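Local coordinates for 1,4-dihydroxy-2-naphthoyl-CoA hydrolase (Synechocystis sp., PDB 4K00), which hydrolyses 1,4-dihydroxy-2-naphthoyl-CoA to 1,4-dihydroxy-2-naphthoate and free CoA, a thioesterase step in the biosynthesis of phylloquinone (vitamin K1), at the interface of chains A and B. Coordinates in Å, arbitrary orientation; residue numbers count along the deposited sequence, not the author numbering. Chains: chain A/B, 1,4-dihydroxy-2-naphthoyl-CoA hydrolase.

The interface of chains A and B. Residues chain A 26-27, 30-31, 64-66, 68; chain B 26-27, 30-31, 61, 64-66.
Two hotdog-fold subunits of the 4-hydroxybenzoyl-CoA thioesterase family join here edge to edge, the pairing typical of hotdog dimers. Strands 61-68 of the two chains run antiparallel about a two-fold at the A:Ser65–B:Ser65 pair, so the sheet continues from one subunit into the other. Main-chain hydrogen bonds do the stitching: A:Ala64 N gives to B:Ile66 O at 2.9 Å, A:Ile66 N gives to B:Ala64 O at 2.8 Å, and the twins run the other way. Most of these donors lie nearly along the C=O axis. At the axis the beta-carbons A:Ser65 CB and B:Ser65 CB pass side by side at 3.5 Å.

Above the strands, the starts of helices 26-43 meet through their asparagines, whose side chains cross obliquely. The side-chain nitrogen A:Asn27 ND2 donates to the main-chain B:Asn27 O at 2.9 Å, almost straight at 171°; the acceptor lies in the amide plane of A:Asn27, but the donor sits above the carbonyl plane. That ND2 also contacts a water that reaches B:Gln31 OE1, so two partners fix the amide's rotation. The symmetry breaks locally: B:Asn27 CG stands in the crowded position between backbone N and carbonyl carbon (chi1 87°), against -147° in A:Asn27, and its ND2 makes a weak bond to A:Asn27 O.

Apolar groups fill the layer between helices and sheet. A:Leu30 and B:Leu30 cross at about a right angle, their CD1 methyls pressed together at 3.3 Å, tighter than usual. B:Leu61 forks between two rings: CD1 sits centrally over the A:Phe26 face, opposite A:Asn27 CB, while CD2 touches A:Phe68 CE2 at 3.4 Å.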
loop_
_atom_site.group_PDB
_atom_site.type_symbol
_atom_site.label_atom_id
_atom_site.label_comp_id
_atom_site.label_asym_id
_atom_site.label_seq_id
_atom_site.Cartn_x
_atom_site.Cartn_y
_atom_site.Cartn_z
ATOM N N PHE A 26 8.080 7.747 2.916
ATOM C CA PHE A 26 7.494 9.044 3.254
ATOM C C PHE A 26 5.972 8.944 3.333
ATOM O O PHE A 26 5.355 9.473 4.243
ATOM C CB PHE A 26 7.924 10.113 2.247
ATOM C CG PHE A 26 7.150 10.092 0.959
ATOM C CD1 PHE A 26 7.444 9.168 -0.032
ATOM C CD2 PHE A 26 6.131 11.002 0.738
ATOM C CE1 PHE A 26 6.718 9.149 -1.206
ATOM C CE2 PHE A 26 5.406 10.986 -0.430
ATOM C CZ PHE A 26 5.701 10.054 -1.406
ATOM N N ASN A 27 5.386 8.223 2.384
ATOM C CA ASN A 27 3.942 8.174 2.196
ATOM C C ASN A 27 3.267 7.389 3.304
ATOM O O ASN A 27 2.082 7.583 3.587
ATOM C CB ASN A 27 3.632 7.470 0.866
ATOM C CG ASN A 27 2.400 8.010 0.198
ATOM O OD1 ASN A 27 1.953 9.123 0.491
ATOM N ND2 ASN A 27 1.850 7.240 -0.718
ATOM N N LEU A 30 2.092 9.590 6.142
ATOM C CA LEU A 30 0.791 10.173 5.826
ATOM C C LEU A 30 -0.333 9.179 6.038
ATOM O O LEU A 30 -1.416 9.563 6.491
ATOM C CB LEU A 30 0.730 10.683 4.384
ATOM C CG LEU A 30 1.020 12.161 4.169
ATOM C CD1 LEU A 30 0.921 12.503 2.688
ATOM C CD2 LEU A 30 0.096 13.049 5.004
ATOM N N GLN A 31 -0.090 7.907 5.700
ATOM C CA GLN A 31 -1.051 6.832 5.979
ATOM C C GLN A 31 -1.335 6.771 7.489
ATOM O O GLN A 31 -2.489 6.643 7.908
ATOM C CB GLN A 31 -0.531 5.488 5.434
ATOM C CG GLN A 31 -1.372 4.260 5.751
ATOM C CD GLN A 31 -2.833 4.465 5.451
ATOM O OE1 GLN A 31 -3.192 5.154 4.490
ATOM N NE2 GLN A 31 -3.696 3.876 6.280
ATOM N N ALA A 64 -3.491 17.761 1.592
ATOM C CA ALA A 64 -2.600 17.123 2.544
ATOM C C ALA A 64 -1.228 17.750 2.433
ATOM O O ALA A 64 -0.800 18.158 1.338
ATOM C CB ALA A 64 -2.517 15.625 2.285
ATOM N N SER A 65 -0.539 17.851 3.565
ATOM C CA SER A 65 0.868 18.210 3.547
ATOM C C SER A 65 1.591 17.545 4.698
ATOM O O SER A 65 0.984 17.202 5.714
ATOM C CB SER A 65 1.044 19.727 3.629
ATOM O OG SER A 65 0.711 20.208 4.918
ATOM N N ILE A 66 2.894 17.366 4.524
ATOM C CA ILE A 66 3.723 16.733 5.544
ATOM C C ILE A 66 5.173 17.165 5.384
ATOM O O ILE A 66 5.671 17.260 4.266
ATOM C CB ILE A 66 3.560 15.195 5.517
ATOM C CG1 ILE A 66 4.420 14.514 6.588
ATOM C CG2 ILE A 66 3.918 14.616 4.144
ATOM C CD1 ILE A 66 3.860 13.162 6.990
ATOM N N PHE A 68 9.145 16.246 6.904
ATOM C CA PHE A 68 9.889 15.181 7.564
ATOM C C PHE A 68 11.150 15.747 8.198
ATOM O O PHE A 68 11.907 16.476 7.553
ATOM C CB PHE A 68 10.228 14.073 6.563
ATOM C CG PHE A 68 9.026 13.533 5.847
ATOM C CD1 PHE A 68 8.252 12.536 6.417
ATOM C CD2 PHE A 68 8.641 14.054 4.618
ATOM C CE1 PHE A 68 7.125 12.065 5.762
ATOM C CE2 PHE A 68 7.514 13.586 3.967
ATOM C CZ PHE A 68 6.765 12.583 4.531
ATOM N N PHE B 26 -6.325 9.094 -1.295
ATOM C CA PHE B 26 -5.604 10.355 -1.435
ATOM C C PHE B 26 -4.093 10.154 -1.586
ATOM O O PHE B 26 -3.447 10.783 -2.421
ATOM C CB PHE B 26 -5.928 11.282 -0.258
ATOM C CG PHE B 26 -5.132 10.990 0.999
ATOM C CD1 PHE B 26 -5.499 9.967 1.851
ATOM C CD2 PHE B 26 -4.031 11.765 1.334
ATOM C CE1 PHE B 26 -4.776 9.703 3.000
ATOM C CE2 PHE B 26 -3.312 11.515 2.485
ATOM C CZ PHE B 26 -3.679 10.474 3.318
ATOM N N ASN B 27 -3.497 9.288 -0.785
ATOM C CA ASN B 27 -2.061 9.251 -0.828
ATOM C C ASN B 27 -1.532 8.366 -1.950
ATOM O O ASN B 27 -0.337 8.377 -2.247
ATOM C CB ASN B 27 -1.430 8.980 0.544
ATOM C CG ASN B 27 -1.308 7.524 0.855
ATOM O OD1 ASN B 27 -1.948 6.692 0.215
ATOM N ND2 ASN B 27 -0.464 7.194 1.849
ATOM N N LEU B 30 -0.097 10.675 -4.399
ATOM C CA LEU B 30 1.274 11.023 -4.036
ATOM C C LEU B 30 2.253 9.900 -4.393
ATOM O O LEU B 30 3.378 10.174 -4.762
ATOM C CB LEU B 30 1.386 11.332 -2.542
ATOM C CG LEU B 30 1.142 12.790 -2.116
ATOM C CD1 LEU B 30 1.256 12.912 -0.606
ATOM C CD2 LEU B 30 2.125 13.724 -2.815
ATOM N N GLN B 31 1.819 8.646 -4.273
ATOM C CA GLN B 31 2.610 7.503 -4.760
ATOM C C GLN B 31 2.903 7.632 -6.267
ATOM O O GLN B 31 4.038 7.441 -6.719
ATOM C CB GLN B 31 1.902 6.177 -4.442
ATOM C CG GLN B 31 2.572 4.917 -4.979
ATOM C CD GLN B 31 4.054 4.846 -4.668
ATOM O OE1 GLN B 31 4.499 5.282 -3.603
ATOM N NE2 GLN B 31 4.827 4.287 -5.591
ATOM N N LEU B 61 13.196 12.739 0.627
ATOM C CA LEU B 61 12.072 13.642 0.525
ATOM C C LEU B 61 11.793 14.235 1.901
ATOM O O LEU B 61 11.655 13.497 2.881
ATOM C CB LEU B 61 10.875 12.856 -0.025
ATOM C CG LEU B 61 9.593 13.572 -0.417
ATOM C CD1 LEU B 61 8.863 12.807 -1.501
ATOM C CD2 LEU B 61 8.701 13.734 0.799
ATOM N N ALA B 64 6.133 16.860 1.401
ATOM C CA ALA B 64 5.172 16.568 0.367
ATOM C C ALA B 64 3.862 17.278 0.650
ATOM O O ALA B 64 3.407 17.338 1.803
ATOM C CB ALA B 64 4.952 15.070 0.265
ATOM N N SER B 65 3.250 17.819 -0.401
ATOM C CA SER B 65 1.895 18.332 -0.295
ATOM C C SER B 65 1.118 18.182 -1.605
ATOM O O SER B 65 1.697 18.065 -2.681
ATOM C CB SER B 65 1.883 19.784 0.199
ATOM O OG SER B 65 2.647 20.644 -0.630
ATOM N N ILE B 66 -0.202 18.150 -1.484
ATOM C CA ILE B 66 -1.075 17.819 -2.590
ATOM C C ILE B 66 -2.463 18.416 -2.361
ATOM O O ILE B 66 -2.999 18.372 -1.244
ATOM C CB ILE B 66 -1.107 16.292 -2.818
ATOM C CG1 ILE B 66 -2.031 15.903 -3.972
ATOM C CG2 ILE B 66 -1.524 15.538 -1.545
ATOM C CD1 ILE B 66 -1.655 14.579 -4.604
HETATM O O HOH W 1 2.835 4.622 -1.391
#